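PDB 2EK8: aminopeptidase, which probably removes amino acids from the N-terminal ends of peptides as a zinc-dependent exopeptidase of the M28 family. Local coordinates for residues P89-T94 / A189-A194; A238-S243 / Q299-G304. All blocks are in the same frame, centred on the assembly; numbering follows the deposited sequence.

Interaction 1 of 2, residues P89-T94 / A189-A194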
loop_
_atom_site.group_PDB
_atom_site.type_symbol
_atom_site.label_atom_id
_atom_site.label_comp_id
_atom_site.label_asym_id
_atom_site.label_seq_id
_atom_site.Cartn_x
_atom_site.Cartn_y
_atom_site.Cartn_z
ATOM N N PRO A 89 -12.253 -1.382 19.001
ATOM C CA PRO A 89 -12.275 -1.946 20.353
ATOM C C PRO A 89 -13.427 -2.940 20.503
ATOM O O PRO A 89 -14.242 -3.099 19.592
ATOM C CB PRO A 89 -12.470 -0.717 21.237
ATOM C CG PRO A 89 -11.844 0.383 20.437
ATOM C CD PRO A 89 -12.346 0.087 19.050
ATOM N N ASN A 90 -13.482 -3.608 21.649
ATOM C CA ASN A 90 -14.546 -4.566 21.932
ATOM C C ASN A 90 -15.696 -3.798 22.575
ATOM O O ASN A 90 -15.492 -2.703 23.101
ATOM C CB ASN A 90 -14.043 -5.643 22.898
ATOM C CG ASN A 90 -13.003 -6.551 22.270
ATOM O OD1 ASN A 90 -12.012 -6.911 22.907
ATOM N ND2 ASN A 90 -13.233 -6.939 21.019
ATOM N N SER A 91 -16.900 -4.359 22.533
ATOM C CA SER A 91 -18.051 -3.696 23.136
ATOM C C SER A 91 -19.232 -4.635 23.351
ATOM O O SER A 91 -19.370 -5.654 22.675
ATOM C CB SER A 91 -18.507 -2.520 22.271
ATOM O OG SER A 91 -19.098 -2.978 21.067
ATOM N N ASP A 92 -20.077 -4.269 24.309
ATOM C CA ASP A 92 -21.275 -5.027 24.648
ATOM C C ASP A 92 -22.297 -3.991 25.092
ATOM O O ASP A 92 -22.727 -3.979 26.246
ATOM C CB ASP A 92 -20.997 -5.999 25.801
ATOM C CG ASP A 92 -19.864 -6.961 25.498
ATOM O OD1 ASP A 92 -18.723 -6.496 25.284
ATOM O OD2 ASP A 92 -20.114 -8.186 25.478
ATOM N N VAL A 93 -22.675 -3.113 24.170
ATOM C CA VAL A 93 -23.623 -2.051 24.474
ATOM C C VAL A 93 -24.914 -2.126 23.671
ATOM O O VAL A 93 -24.922 -2.512 22.502
ATOM C CB VAL A 93 -22.987 -0.662 24.237
ATOM C CG1 VAL A 93 -22.560 -0.529 22.784
ATOM C CG2 VAL A 93 -23.972 0.437 24.605
ATOM N N THR A 94 -26.006 -1.755 24.329
ATOM C CA THR A 94 -27.329 -1.731 23.727
ATOM C C THR A 94 -27.956 -0.422 24.182
ATOM O O THR A 94 -28.249 -0.246 25.364
ATOM C CB THR A 94 -28.199 -2.901 24.221
ATOM O OG1 THR A 94 -28.224 -2.906 25.653
ATOM C CG2 THR A 94 -27.648 -4.224 23.720
ATOM N N ALA A 189 -30.375 0.106 19.257
ATOM C CA ALA A 189 -29.511 -0.834 18.559
ATOM C C ALA A 189 -28.575 -1.560 19.509
ATOM O O ALA A 189 -28.430 -1.182 20.670
ATOM C CB ALA A 189 -28.704 -0.103 17.495
ATOM N N THR A 190 -27.944 -2.611 19.001
ATOM C CA THR A 190 -27.007 -3.392 19.791
ATOM C C THR A 190 -25.699 -3.550 19.032
ATOM O O THR A 190 -25.689 -3.926 17.858
ATOM C CB THR A 190 -27.565 -4.792 20.110
ATOM O OG1 THR A 190 -28.701 -4.669 20.974
ATOM C CG2 THR A 190 -26.504 -5.645 20.796
ATOM N N VAL A 191 -24.599 -3.251 19.709
ATOM C CA VAL A 191 -23.282 -3.370 19.108
ATOM C C VAL A 191 -22.378 -4.165 20.039
ATOM O O VAL A 191 -21.961 -3.671 21.088
ATOM C CB VAL A 191 -22.651 -1.986 18.851
ATOM C CG1 VAL A 191 -21.257 -2.150 18.263
ATOM C CG2 VAL A 191 -23.530 -1.187 17.905
ATOM N N LYS A 192 -22.097 -5.405 19.656
ATOM C CA LYS A 192 -21.237 -6.270 20.450
ATOM C C LYS A 192 -20.045 -6.745 19.635
ATOM O O LYS A 192 -20.199 -7.424 18.619
ATOM C CB LYS A 192 -22.016 -7.481 20.971
ATOM C CG LYS A 192 -23.008 -7.159 22.078
ATOM C CD LYS A 192 -23.601 -8.432 22.665
ATOM C CE LYS A 192 -24.581 -8.127 23.787
ATOM N NZ LYS A 192 -25.131 -9.373 24.389
ATOM N N VAL A 193 -18.854 -6.369 20.087
ATOM C CA VAL A 193 -17.621 -6.752 19.419
ATOM C C VAL A 193 -16.770 -7.557 20.391
ATOM O O VAL A 193 -16.374 -7.054 21.442
ATOM C CB VAL A 193 -16.826 -5.512 18.963
ATOM C CG1 VAL A 193 -15.529 -5.938 18.294
ATOM C CG2 VAL A 193 -17.669 -4.680 18.009
ATOM N N ALA A 194 -16.502 -8.810 20.042
ATOM C CA ALA A 194 -15.700 -9.681 20.892
ATOM C C ALA A 194 -14.639 -10.400 20.071
ATOM O O ALA A 194 -14.877 -10.768 18.920
ATOM C CB ALA A 194 -16.597 -10.695 21.593
HETATM O O HOH W 1 -17.221 -7.967 23.708
#
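Ser91 faces Val193, and Val93 faces Val191, as hydrogen-bonded pairs of an antiparallel beta ladder in the PA domain region, where strands 91-94 and 189-194 run 172° apart in direction. Asp92 with Lys192 lies between them, and Thr94 with Thr190 beyond Val93, as non-hydrogen-bonded pairs. The rungs differ in quality: Val191 N reaches Val93 O almost head-on at 2.9 Å, whereas Val193 N meets Ser91 O at 2.7 Å from a donor position tilted off the carbonyl plane. The face that carries Ser91, Val93, Val191 and Val193 is turned to Ala141 of strand 141-145 and Ala165 of strand 165-169. On it, CG1 of Val93 lies alongside CB of Val191, the two side chains pointing the same way. Ser91 adds a side-chain bond to the ladder: with chi1 at 70°, its hydroxyl lies between its own N and carbonyl carbon, from where OG donates to Val191 O at 2.9 Å. That oxygen is thus gripped twice, by OG and by Val93 N, from opposite faces of its carbonyl plane. An alanine here would remove the hydroxyl donor and would probably leave Val191 O held across the ladder by Val93 N alone. On the other face the extended chain of Lys192 passes Asp92, their charged ends NZ and OD2 5.3 Å apart, while a water lies 2.6 Å from both Asp92 OD1 and Val193 O.

Interaction 2 of 2, residues A238-S243 / Q299-G304. With ZN (zinc ion), chain C; ZN (zinc ion), chain B.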
loop_
_atom_site.group_PDB
_atom_site.type_symbol
_atom_site.label_atom_id
_atom_site.label_comp_id
_atom_site.label_asym_id
_atom_site.label_seq_id
_atom_site.Cartn_x
_atom_site.Cartn_y
_atom_site.Cartn_z
ATOM N N ALA A 238 0.301 -12.899 -4.993
ATOM C CA ALA A 238 1.199 -13.159 -6.109
ATOM C C ALA A 238 1.482 -11.849 -6.837
ATOM O O ALA A 238 2.637 -11.527 -7.121
ATOM C CB ALA A 238 0.578 -14.174 -7.069
ATOM N N ASN A 239 0.435 -11.090 -7.138
ATOM C CA ASN A 239 0.649 -9.827 -7.825
ATOM C C ASN A 239 0.823 -8.672 -6.852
ATOM O O ASN A 239 1.548 -7.720 -7.139
ATOM C CB ASN A 239 -0.493 -9.509 -8.794
ATOM C CG ASN A 239 -0.104 -8.428 -9.776
ATOM O OD1 ASN A 239 1.003 -8.462 -10.316
ATOM N ND2 ASN A 239 -0.996 -7.461 -10.010
ATOM N N ASP A 240 0.170 -8.759 -5.697
ATOM C CA ASP A 240 0.272 -7.703 -4.695
ATOM C C ASP A 240 0.898 -8.251 -3.414
ATOM O O ASP A 240 0.192 -8.784 -2.557
ATOM C CB ASP A 240 -1.115 -7.116 -4.405
ATOM C CG ASP A 240 -1.064 -5.946 -3.440
ATOM O OD1 ASP A 240 0.029 -5.378 -3.256
ATOM O OD2 ASP A 240 -2.119 -5.587 -2.874
ATOM N N ASP A 241 2.219 -8.125 -3.275
ATOM C CA ASP A 241 3.077 -7.491 -4.269
ATOM C C ASP A 241 4.320 -8.340 -4.550
ATOM O O ASP A 241 5.434 -7.819 -4.623
ATOM C CB ASP A 241 3.490 -6.098 -3.764
ATOM C CG ASP A 241 4.269 -5.291 -4.797
ATOM O OD1 ASP A 241 4.127 -5.550 -6.011
ATOM O OD2 ASP A 241 5.009 -4.370 -4.384
ATOM N N ALA A 242 4.140 -9.652 -4.694
ATOM C CA ALA A 242 5.277 -10.515 -4.993
ATOM C C ALA A 242 5.822 -10.107 -6.362
ATOM O O ALA A 242 7.016 -10.224 -6.625
ATOM C CB ALA A 242 4.851 -11.985 -5.004
ATOM N N SER A 243 4.938 -9.621 -7.233
ATOM C CA SER A 243 5.352 -9.188 -8.566
ATOM C C SER A 243 6.392 -8.074 -8.449
ATOM O O SER A 243 7.430 -8.121 -9.109
ATOM C CB SER A 243 4.144 -8.684 -9.373
ATOM O OG SER A 243 3.604 -7.504 -8.811
ATOM N N GLN A 299 8.657 2.946 -7.232
ATOM C CA GLN A 299 7.906 1.955 -6.455
ATOM C C GLN A 299 7.197 1.000 -7.410
ATOM O O GLN A 299 6.501 1.431 -8.334
ATOM C CB GLN A 299 6.861 2.632 -5.556
ATOM C CG GLN A 299 5.894 1.659 -4.852
ATOM C CD GLN A 299 6.562 0.820 -3.763
ATOM O OE1 GLN A 299 7.767 0.923 -3.529
ATOM N NE2 GLN A 299 5.771 -0.013 -3.092
ATOM N N LEU A 300 7.391 -0.297 -7.185
ATOM C CA LEU A 300 6.788 -1.338 -8.008
ATOM C C LEU A 300 5.725 -2.049 -7.170
ATOM O O LEU A 300 6.045 -2.711 -6.191
ATOM C CB LEU A 300 7.863 -2.339 -8.436
ATOM C CG LEU A 300 8.989 -1.762 -9.300
ATOM C CD1 LEU A 300 10.255 -2.587 -9.137
ATOM C CD2 LEU A 300 8.531 -1.742 -10.755
ATOM N N ASP A 301 4.465 -1.907 -7.555
ATOM C CA ASP A 301 3.378 -2.533 -6.809
ATOM C C ASP A 301 2.318 -2.964 -7.812
ATOM O O ASP A 301 1.694 -2.115 -8.456
ATOM C CB ASP A 301 2.781 -1.523 -5.814
ATOM C CG ASP A 301 1.979 -2.187 -4.691
ATOM O OD1 ASP A 301 1.628 -3.378 -4.816
ATOM O OD2 ASP A 301 1.691 -1.507 -3.680
ATOM N N MET A 302 2.133 -4.281 -7.929
ATOM C CA MET A 302 1.166 -4.899 -8.837
ATOM C C MET A 302 1.580 -4.629 -10.275
ATOM O O MET A 302 1.019 -3.771 -10.960
ATOM C CB MET A 302 -0.245 -4.377 -8.524
ATOM C CG MET A 302 -0.638 -4.714 -7.081
ATOM S SD MET A 302 -2.274 -4.229 -6.518
ATOM C CE MET A 302 -2.089 -2.497 -6.348
ATOM N N VAL A 303 2.570 -5.394 -10.725
ATOM C CA VAL A 303 3.133 -5.232 -12.054
ATOM C C VAL A 303 3.248 -6.518 -12.869
ATOM O O VAL A 303 4.108 -6.619 -13.748
ATOM C CB VAL A 303 4.532 -4.582 -11.951
ATOM C CG1 VAL A 303 4.400 -3.157 -11.420
ATOM C CG2 VAL A 303 5.425 -5.396 -11.010
ATOM N N GLY A 304 2.383 -7.495 -12.595
ATOM C CA GLY A 304 2.458 -8.741 -13.343
ATOM C C GLY A 304 1.166 -9.497 -13.608
ATOM O O GLY A 304 1.217 -10.654 -14.019
HETATM ZN ZN ZN C . 0.693 -3.498 -2.921
HETATM ZN ZN ZN B . -2.350 -4.327 -1.319
HETATM O O HOH W 2 -0.894 -2.704 -1.903
#
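The dinuclear zinc centre of the M28 peptidase fold brings residues 238-243 of helix 238-255 against residues 299-304, which lead out of a strand. Asp240 bridges the two metals, OD1 on one zinc and OD2 on the other, each at 2.0 Å; its CG, anti to the backbone N (chi1 -176°), carries the carboxylate to the metals while CB packs on Met302 CG. Asp301 grips the first zinc with both oxygens, OD1 at 2.1 Å and OD2 at 2.4 Å, its carboxylate plane turned 47° from that of Asp240; OD2 is also hydrogen-bonded to Ser346 OG. A water spans the metals; His228 completes the first site, while Glu273 and His371 serve the second. Behind this shell, Asp241, which follows a cis peptide bond, receives Met302 N on OD1 at 3.0 Å from above its carboxylate plane. Its OD2 accepts from His228 N, which ties Asp241 to the backbone of a zinc ligand. The next two amides are also held: Val303 N points almost straight at Ser243 OG (176° at the hydrogen), and that hydroxyl in turn donates to Asn239 O. Gly304 N lies on an in-plane lone pair of Asn239 OD1, 2.8 Å away, while Asn239 ND2 is hydrogen-bonded to Glu367. Nearby, Leu300 and Val303 rest on Val247 of helix 238-255 and on Val388 of helix 382-400, and strand 358-364 lies alongside 299-302, with Ile362 against Met302.

Interaction 1 is complete before interaction 2 begins along the chain, and their centres lie about 38 Å apart, their nearest atoms about 24 Å. The first belongs to the PA domain region, the second to the catalytic M28 domain. Strand 188-210 connects these regions: it pairs with strand 91-99 in interaction 1 and farther along with strand 263-269, which is joined through 222-228 to strand 294-300 of interaction 2. The two contacts illustrate different ways of joining distant parts of a chain, a regular backbone ladder at one end and a metal-centred polar network at the other. Interaction 1 thus lies far from the zinc pair, although strand pairings through the interrupted strand 188-210 connect them.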